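Local structure of myosin IE heavy chain (Dictyostelium discoideum, 1LKX) at residues A[407-412]-A[444-449]; A[412-417]-A[582-587]. The protein is the motor domain of a single-headed myosin that binds actin, has actin-activated ATPase activity and may move membranes relative to actin. All blocks are in the same frame, centred on the assembly; numbering follows the deposited sequence.

How the contacts relate
Both contacts belong to helix 398-430, the relay helix of the myosin motor domain, and they follow each other along it: contact 1 uses 407-412, contact 2 uses 412-417, and Q412 is common to both. Their centres lie about 14 Å apart. The partners come later in the chain, 444-449 just beyond the relay loop and 582-587 on strand 581-588 of the central sheet, so the segments of the two contacts alternate in sequence. The two touch where Q411 OE1 and R586 NH1 pack 3.3 Å apart. The relay helix thus has one side on the short helix 443-447 and another on the sheet that carries the nucleotide loops.

Contact 1: A[407-412]-A[444-449]; sequences NEKLQQ and ICELIE
E408 OE1 is the best-held polar atom of the contact: two hydrogen bonds grip it, from the backbone N of Y508 and from ND1 of H507. The other oxygen, OE2, is in a salt bridge with K442, so three partners fix the rotation of the carboxylate. The chain reaches this position with CG beside the backbone N and a bend at chi2 (-75°). Its polar end then lies against C445, whose CB is 3.7 Å from E408 OE1.

E446 comes from the opposing segment and crosses E408 obliquely, with the two carboxylate planes 69° apart. E408 OE2 and E446 OE2 are 3.6 Å from each other, a like-charge approach that K442 NZ, salt-bridged to both, probably makes tolerable. E446 OE2 also lies against the base of the E408 side chain, 3.4 Å from E408 CB; no hydrogen bond links the two segments directly. The E408 carbonyl oxygen serves the helix itself, accepting from Q412 N at 2.8 Å.

Helix 398-430 is the relay helix, which follows the switch II region in myosins, and 444-449 carries the short helix just after the relay loop; E408 and E446 are the closest CA pair of the two, at 6.8 Å. One residue before E408, N407 ND2 donates to the carbonyl oxygen of Y388, a residue of the vanadate pocket, which ties this part of the helix to the active site.

Two further side chains flank E446. K409, bent at chi2 and chi3, passes it obliquely with its methylenes, while its NZ goes on to hydrogen-bond N571 OD1. K409 NZ is modelled 4.4 Å from E446 OE1, longer than a salt bridge, though the place of that oxygen is not sure. Q412 adds its CB, 4.0 Å from E446 CD.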
ATOM      1  N   ASN A 407      -2.701   1.995   7.858  1.00 42.22           N
ATOM      2  CA  ASN A 407      -2.519   0.617   8.325  1.00 41.39           C
ATOM      3  C   ASN A 407      -3.474   0.313   9.454  1.00 40.95           C
ATOM      4  O   ASN A 407      -3.840  -0.843   9.671  1.00 40.75           O
ATOM      5  CB  ASN A 407      -1.088   0.356   8.791  1.00 40.84           C
ATOM      6  CG  ASN A 407      -0.129   0.179   7.631  1.00 42.71           C
ATOM      7  OD1 ASN A 407       0.676  -0.752   7.606  1.00 41.97           O
ATOM      8  ND2 ASN A 407      -0.210   1.080   6.659  1.00 44.53           N
ATOM      9  N   GLU A 408      -3.873   1.363  10.170  1.00 40.90           N
ATOM     10  CA  GLU A 408      -4.818   1.251  11.277  1.00 39.23           C
ATOM     11  C   GLU A 408      -6.151   0.848  10.684  1.00 38.87           C
ATOM     12  O   GLU A 408      -6.792  -0.073  11.169  1.00 37.80           O
ATOM     13  CB  GLU A 408      -4.983   2.588  11.984  1.00 39.60           C
ATOM     14  CG  GLU A 408      -3.867   2.971  12.912  1.00 44.06           C
ATOM     15  CD  GLU A 408      -3.900   2.182  14.207  1.00 48.45           C
ATOM     16  OE1 GLU A 408      -3.108   2.500  15.129  1.00 49.94           O
ATOM     17  OE2 GLU A 408      -4.718   1.241  14.304  1.00 50.42           O
ATOM     18  N   LYS A 409      -6.564   1.546   9.628  1.00 38.80           N
ATOM     19  CA  LYS A 409      -7.830   1.247   8.967  1.00 39.92           C
ATOM     20  C   LYS A 409      -7.848  -0.187   8.452  1.00 40.46           C
ATOM     21  O   LYS A 409      -8.822  -0.920   8.632  1.00 41.00           O
ATOM     22  CB  LYS A 409      -8.058   2.188   7.794  1.00 39.53           C
ATOM     23  CG  LYS A 409      -8.033   3.630   8.171  1.00 43.38           C
ATOM     24  CD  LYS A 409      -9.298   4.044   8.902  1.00 45.73           C
ATOM     25  CE  LYS A 409     -10.515   3.997   7.993  1.00 45.52           C
ATOM     26  NZ  LYS A 409     -11.606   4.809   8.605  1.00 46.61           N
ATOM     27  N   LEU A 410      -6.761  -0.586   7.805  1.00 40.55           N
ATOM     28  CA  LEU A 410      -6.670  -1.925   7.257  1.00 39.47           C
ATOM     29  C   LEU A 410      -6.820  -2.927   8.381  1.00 38.64           C
ATOM     30  O   LEU A 410      -7.519  -3.924   8.224  1.00 38.16           O
ATOM     31  CB  LEU A 410      -5.332  -2.119   6.554  1.00 40.03           C
ATOM     32  CG  LEU A 410      -5.384  -2.994   5.302  1.00 40.94           C
ATOM     33  CD1 LEU A 410      -3.979  -3.354   4.867  1.00 41.16           C
ATOM     34  CD2 LEU A 410      -6.165  -4.255   5.596  1.00 40.56           C
ATOM     35  N   GLN A 411      -6.166  -2.649   9.510  1.00 38.51           N
ATOM     36  CA  GLN A 411      -6.228  -3.523  10.681  1.00 39.69           C
ATOM     37  C   GLN A 411      -7.664  -3.608  11.185  1.00 40.08           C
ATOM     38  O   GLN A 411      -8.171  -4.679  11.506  1.00 38.60           O
ATOM     39  CB  GLN A 411      -5.324  -2.978  11.787  1.00 40.04           C
ATOM     40  CG  GLN A 411      -5.432  -3.693  13.129  1.00 41.32           C
ATOM     41  CD  GLN A 411      -5.164  -5.184  13.037  1.00 43.19           C
ATOM     42  OE1 GLN A 411      -4.459  -5.649  12.143  1.00 43.77           O
ATOM     43  NE2 GLN A 411      -5.716  -5.943  13.978  1.00 44.83           N
ATOM     44  N   GLN A 412      -8.314  -2.454  11.241  1.00 41.66           N
ATOM     45  CA  GLN A 412      -9.692  -2.365  11.686  1.00 42.23           C
ATOM     46  C   GLN A 412     -10.569  -3.252  10.811  1.00 42.79           C
ATOM     47  O   GLN A 412     -11.474  -3.920  11.308  1.00 43.17           O
ATOM     48  CB  GLN A 412     -10.146  -0.906  11.614  1.00 42.29           C
ATOM     49  CG  GLN A 412     -11.625  -0.663  11.872  1.00 42.38           C
ATOM     50  CD  GLN A 412     -12.123  -1.287  13.153  1.00 40.82           C
ATOM     51  OE1 GLN A 412     -11.385  -1.401  14.130  1.00 40.79           O
ATOM     52  NE2 GLN A 412     -13.391  -1.676  13.161  1.00 40.96           N
ATOM     53  N   ILE A 444     -10.731   2.469  18.068  1.00 51.71           N
ATOM     54  CA  ILE A 444     -10.580   3.690  18.828  1.00 50.20           C
ATOM     55  C   ILE A 444      -9.399   4.509  18.322  1.00 50.01           C
ATOM     56  O   ILE A 444      -9.362   5.723  18.505  1.00 49.01           O
ATOM     57  CB  ILE A 444     -10.418   3.382  20.309  1.00 48.96           C
ATOM     58  CG1 ILE A 444     -11.717   2.802  20.846  1.00 48.02           C
ATOM     59  CG2 ILE A 444     -10.115   4.653  21.081  1.00 50.22           C
ATOM     60  CD1 ILE A 444     -12.270   1.700  20.035  1.00 46.79           C
ATOM     61  N   CYS A 445      -8.435   3.852  17.682  1.00 50.18           N
ATOM     62  CA  CYS A 445      -7.295   4.570  17.123  1.00 50.32           C
ATOM     63  C   CYS A 445      -7.743   5.272  15.855  1.00 49.57           C
ATOM     64  O   CYS A 445      -7.104   6.204  15.397  1.00 48.78           O
ATOM     65  CB  CYS A 445      -6.172   3.611  16.813  1.00 49.70           C
ATOM     66  SG  CYS A 445      -5.822   2.654  18.253  1.00 54.17           S
ATOM     67  N   GLU A 446      -8.841   4.813  15.278  1.00 50.60           N
ATOM     68  CA  GLU A 446      -9.365   5.460  14.090  1.00 52.61           C
ATOM     69  C   GLU A 446     -10.086   6.680  14.628  1.00 53.68           C
ATOM     70  O   GLU A 446      -9.710   7.826  14.362  1.00 54.47           O
ATOM     71  CB  GLU A 446     -10.405   4.594  13.388  1.00 53.50           C
ATOM     72  CG  GLU A 446     -10.157   3.120  13.465  1.00 54.82           C
ATOM     73  CD  GLU A 446      -8.919   2.736  12.748  1.00 55.78           C
ATOM     74  OE1 GLU A 446      -8.829   3.084  11.554  1.00 57.12           O
ATOM     75  OE2 GLU A 446      -8.044   2.100  13.372  1.00 56.69           O
ATOM     76  N   LEU A 447     -11.131   6.405  15.399  1.00 53.52           N
ATOM     77  CA  LEU A 447     -11.954   7.447  15.976  1.00 53.89           C
ATOM     78  C   LEU A 447     -11.122   8.647  16.426  1.00 54.74           C
ATOM     79  O   LEU A 447     -11.520   9.796  16.215  1.00 55.72           O
ATOM     80  CB  LEU A 447     -12.779   6.875  17.143  1.00 53.27           C
ATOM     81  CG  LEU A 447     -13.832   5.793  16.827  1.00 52.47           C
ATOM     82  CD1 LEU A 447     -14.539   5.344  18.108  1.00 50.86           C
ATOM     83  CD2 LEU A 447     -14.845   6.333  15.826  1.00 52.00           C
ATOM     84  N   ILE A 448      -9.953   8.396  17.007  1.00 55.59           N
ATOM     85  CA  ILE A 448      -9.122   9.498  17.477  1.00 57.50           C
ATOM     86  C   ILE A 448      -8.508  10.275  16.332  1.00 59.69           C
ATOM     87  O   ILE A 448      -7.619  11.093  16.549  1.00 60.02           O
ATOM     88  CB  ILE A 448      -7.963   9.025  18.374  1.00 56.10           C
ATOM     89  CG1 ILE A 448      -7.376  10.222  19.133  1.00 54.90           C
ATOM     90  CG2 ILE A 448      -6.885   8.382  17.527  1.00 56.96           C
ATOM     91  CD1 ILE A 448      -6.028   9.975  19.749  1.00 52.72           C
ATOM     92  N   GLU A 449      -8.976  10.038  15.115  1.00 63.22           N
ATOM     93  CA  GLU A 449      -8.403  10.753  13.984  1.00 66.41           C
ATOM     94  C   GLU A 449      -9.171  10.733  12.662  1.00 68.16           C
ATOM     95  O   GLU A 449      -8.593  10.453  11.618  1.00 68.61           O
ATOM     96  CB  GLU A 449      -7.006  10.221  13.757  1.00 65.42           C
ATOM     97  CG  GLU A 449      -6.973   8.741  13.806  1.00 65.56           C
ATOM     98  CD  GLU A 449      -5.695   8.224  13.262  1.00 67.57           C
ATOM     99  OE1 GLU A 449      -5.297   8.723  12.190  1.00 69.51           O
ATOM    100  OE2 GLU A 449      -5.089   7.331  13.892  1.00 68.36           O
TER

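Contact 2: A[412-417]-A[582-587]; sequences QLFIEL and PHYVRC
F414 and R586 meet tip to tip, and their flat groups lie on one another: the guanidinium plane is 13° from that of the ring, with centres 3.6 Å apart. R586 CZ stands over one face of F414, offset toward the rim above CD2 and CE2, which qualifies the pair as cation-pi as well as stacked. The arginine achieves this with CG beside the backbone N and bends at chi2 and chi3 (69°), which lay the guanidinium flat over the ring face. Its rotation is held further by a hydrogen bond from NE to S100 OG. An alanine here removes the guanidinium, with its stack on F414 and its bond to S100, and would probably loosen the hold of the helix on the strand.

Y584 has CG beside the backbone N, anti to the carbonyl carbon, and its ring lies oblique to F414, planes 49° apart and centroids separated by 5.7 Å. The nearest approach of this pair is F414 CE2 to Y584 CB, 3.6 Å. At the ring edge of F414, near its plane, V585 O is 4.0 Å from F414 CZ.

L417, a turn further along, has CG beside the backbone N and an extended chi2. Its CD1 meets the Y584 edge in plane, 3.9 Å from Y584 CE2, and packs on P582 CG at 3.7 Å.

Strand 581-588 hydrogen-bonds through its backbone to V45 and S47 on one neighbour and I98 on the other; the latter strand, 95-100, runs into the P-loop. A relay helix laid over the central seven-stranded sheet of the transducer, beside the nucleotide site, is the core layout of a myosin motor domain.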
ATOM      1  N   GLN A 412      -8.314  -2.454  11.241  1.00 41.66           N
ATOM      2  CA  GLN A 412      -9.692  -2.365  11.686  1.00 42.23           C
ATOM      3  C   GLN A 412     -10.569  -3.252  10.811  1.00 42.79           C
ATOM      4  O   GLN A 412     -11.474  -3.920  11.308  1.00 43.17           O
ATOM      5  CB  GLN A 412     -10.146  -0.906  11.614  1.00 42.29           C
ATOM      6  CG  GLN A 412     -11.625  -0.663  11.872  1.00 42.38           C
ATOM      7  CD  GLN A 412     -12.123  -1.287  13.153  1.00 40.82           C
ATOM      8  OE1 GLN A 412     -11.385  -1.401  14.130  1.00 40.79           O
ATOM      9  NE2 GLN A 412     -13.391  -1.676  13.161  1.00 40.96           N
ATOM     10  N   LEU A 413     -10.286  -3.264   9.508  1.00 43.38           N
ATOM     11  CA  LEU A 413     -11.045  -4.076   8.554  1.00 44.10           C
ATOM     12  C   LEU A 413     -10.860  -5.571   8.818  1.00 45.19           C
ATOM     13  O   LEU A 413     -11.837  -6.321   8.912  1.00 44.87           O
ATOM     14  CB  LEU A 413     -10.619  -3.766   7.116  1.00 43.37           C
ATOM     15  CG  LEU A 413     -11.324  -4.627   6.058  1.00 42.06           C
ATOM     16  CD1 LEU A 413     -12.784  -4.243   5.995  1.00 41.32           C
ATOM     17  CD2 LEU A 413     -10.672  -4.451   4.704  1.00 41.36           C
ATOM     18  N   PHE A 414      -9.611  -6.015   8.908  1.00 46.03           N
ATOM     19  CA  PHE A 414      -9.360  -7.420   9.197  1.00 47.30           C
ATOM     20  C   PHE A 414     -10.198  -7.834  10.411  1.00 47.52           C
ATOM     21  O   PHE A 414     -10.914  -8.833  10.378  1.00 47.95           O
ATOM     22  CB  PHE A 414      -7.886  -7.663   9.516  1.00 47.10           C
ATOM     23  CG  PHE A 414      -7.061  -8.054   8.328  1.00 46.82           C
ATOM     24  CD1 PHE A 414      -6.597  -7.096   7.439  1.00 46.82           C
ATOM     25  CD2 PHE A 414      -6.720  -9.388   8.117  1.00 45.73           C
ATOM     26  CE1 PHE A 414      -5.797  -7.462   6.359  1.00 47.23           C
ATOM     27  CE2 PHE A 414      -5.924  -9.761   7.043  1.00 45.66           C
ATOM     28  CZ  PHE A 414      -5.459  -8.800   6.163  1.00 46.40           C
ATOM     29  N   ILE A 415     -10.107  -7.054  11.480  1.00 47.44           N
ATOM     30  CA  ILE A 415     -10.856  -7.352  12.690  1.00 47.90           C
ATOM     31  C   ILE A 415     -12.346  -7.428  12.410  1.00 48.73           C
ATOM     32  O   ILE A 415     -12.973  -8.445  12.696  1.00 47.23           O
ATOM     33  CB  ILE A 415     -10.601  -6.294  13.786  1.00 47.33           C
ATOM     34  CG1 ILE A 415      -9.180  -6.454  14.335  1.00 46.10           C
ATOM     35  CG2 ILE A 415     -11.610  -6.446  14.899  1.00 46.06           C
ATOM     36  CD1 ILE A 415      -8.793  -5.419  15.369  1.00 44.63           C
ATOM     37  N   GLU A 416     -12.908  -6.361  11.847  1.00 50.74           N
ATOM     38  CA  GLU A 416     -14.336  -6.343  11.545  1.00 53.31           C
ATOM     39  C   GLU A 416     -14.766  -7.582  10.766  1.00 54.05           C
ATOM     40  O   GLU A 416     -15.880  -8.080  10.953  1.00 54.69           O
ATOM     41  CB  GLU A 416     -14.730  -5.089  10.763  1.00 54.69           C
ATOM     42  CG  GLU A 416     -16.224  -5.048  10.445  1.00 57.50           C
ATOM     43  CD  GLU A 416     -17.097  -5.155  11.692  1.00 59.18           C
ATOM     44  OE1 GLU A 416     -18.216  -5.708  11.592  1.00 60.38           O
ATOM     45  OE2 GLU A 416     -16.669  -4.677  12.765  1.00 58.82           O
ATOM     46  N   LEU A 417     -13.889  -8.074   9.890  1.00 54.20           N
ATOM     47  CA  LEU A 417     -14.188  -9.281   9.119  1.00 53.72           C
ATOM     48  C   LEU A 417     -13.776 -10.513   9.926  1.00 53.68           C
ATOM     49  O   LEU A 417     -14.556 -11.093  10.684  1.00 54.05           O
ATOM     50  CB  LEU A 417     -13.428  -9.284   7.785  1.00 52.20           C
ATOM     51  CG  LEU A 417     -13.748  -8.204   6.746  1.00 51.65           C
ATOM     52  CD1 LEU A 417     -13.011  -8.511   5.455  1.00 50.67           C
ATOM     53  CD2 LEU A 417     -15.245  -8.152   6.493  1.00 51.43           C
ATOM     54  N   PRO A 582     -13.581 -11.730   0.548  1.00 45.68           N
ATOM     55  CA  PRO A 582     -12.239 -11.589   1.124  1.00 44.26           C
ATOM     56  C   PRO A 582     -11.339 -12.819   1.042  1.00 43.24           C
ATOM     57  O   PRO A 582     -11.799 -13.965   1.069  1.00 42.77           O
ATOM     58  CB  PRO A 582     -12.520 -11.227   2.576  1.00 44.51           C
ATOM     59  CG  PRO A 582     -13.879 -10.635   2.537  1.00 45.75           C
ATOM     60  CD  PRO A 582     -14.597 -11.538   1.589  1.00 46.03           C
ATOM     61  N   HIS A 583     -10.045 -12.542   0.958  1.00 41.81           N
ATOM     62  CA  HIS A 583      -8.987 -13.544   0.899  1.00 40.41           C
ATOM     63  C   HIS A 583      -7.881 -12.813   1.619  1.00 40.38           C
ATOM     64  O   HIS A 583      -7.518 -11.708   1.224  1.00 40.93           O
ATOM     65  CB  HIS A 583      -8.595 -13.826  -0.543  1.00 38.37           C
ATOM     66  CG  HIS A 583      -9.659 -14.531  -1.319  1.00 37.48           C
ATOM     67  ND1 HIS A 583      -9.894 -15.885  -1.196  1.00 36.67           N
ATOM     68  CD2 HIS A 583     -10.587 -14.064  -2.186  1.00 36.18           C
ATOM     69  CE1 HIS A 583     -10.921 -16.222  -1.956  1.00 36.77           C
ATOM     70  NE2 HIS A 583     -11.361 -15.135  -2.566  1.00 37.33           N
ATOM     71  N   TYR A 584      -7.351 -13.405   2.682  1.00 39.45           N
ATOM     72  CA  TYR A 584      -6.337 -12.707   3.449  1.00 37.84           C
ATOM     73  C   TYR A 584      -4.949 -13.299   3.428  1.00 36.55           C
ATOM     74  O   TYR A 584      -4.767 -14.514   3.477  1.00 38.31           O
ATOM     75  CB  TYR A 584      -6.794 -12.562   4.903  1.00 38.92           C
ATOM     76  CG  TYR A 584      -8.292 -12.536   5.086  1.00 39.10           C
ATOM     77  CD1 TYR A 584      -9.035 -13.723   5.107  1.00 40.54           C
ATOM     78  CD2 TYR A 584      -8.967 -11.332   5.239  1.00 39.96           C
ATOM     79  CE1 TYR A 584     -10.415 -13.707   5.277  1.00 41.98           C
ATOM     80  CE2 TYR A 584     -10.350 -11.295   5.410  1.00 42.42           C
ATOM     81  CZ  TYR A 584     -11.070 -12.488   5.430  1.00 43.88           C
ATOM     82  OH  TYR A 584     -12.443 -12.465   5.607  1.00 45.67           O
ATOM     83  N   VAL A 585      -3.970 -12.408   3.343  1.00 34.17           N
ATOM     84  CA  VAL A 585      -2.565 -12.770   3.361  1.00 33.27           C
ATOM     85  C   VAL A 585      -2.018 -11.861   4.428  1.00 33.79           C
ATOM     86  O   VAL A 585      -2.338 -10.692   4.434  1.00 35.68           O
ATOM     87  CB  VAL A 585      -1.842 -12.443   2.027  1.00 30.82           C
ATOM     88  CG1 VAL A 585      -0.355 -12.670   2.162  1.00 27.34           C
ATOM     89  CG2 VAL A 585      -2.374 -13.320   0.921  1.00 30.62           C
ATOM     90  N   ARG A 586      -1.227 -12.386   5.349  1.00 34.53           N
ATOM     91  CA  ARG A 586      -0.651 -11.547   6.388  1.00 35.69           C
ATOM     92  C   ARG A 586       0.851 -11.794   6.446  1.00 35.67           C
ATOM     93  O   ARG A 586       1.301 -12.864   6.858  1.00 36.01           O
ATOM     94  CB  ARG A 586      -1.303 -11.847   7.737  1.00 36.53           C
ATOM     95  CG  ARG A 586      -2.799 -12.018   7.629  1.00 39.02           C
ATOM     96  CD  ARG A 586      -3.496 -11.523   8.864  1.00 42.30           C
ATOM     97  NE  ARG A 586      -3.387 -10.077   8.964  1.00 45.81           N
ATOM     98  CZ  ARG A 586      -4.006  -9.348   9.884  1.00 48.28           C
ATOM     99  NH1 ARG A 586      -3.846  -8.025   9.899  1.00 50.23           N
ATOM    100  NH2 ARG A 586      -4.786  -9.943  10.783  1.00 48.59           N
ATOM    101  N   CYS A 587       1.618 -10.802   6.008  1.00 35.02           N
ATOM    102  CA  CYS A 587       3.068 -10.893   5.995  1.00 35.24           C
ATOM    103  C   CYS A 587       3.690 -10.512   7.328  1.00 35.91           C
ATOM    104  O   CYS A 587       3.273  -9.538   7.970  1.00 36.40           O
ATOM    105  CB  CYS A 587       3.639  -9.980   4.921  1.00 36.35           C
ATOM    106  SG  CYS A 587       3.048 -10.327   3.273  1.00 38.33           S
TER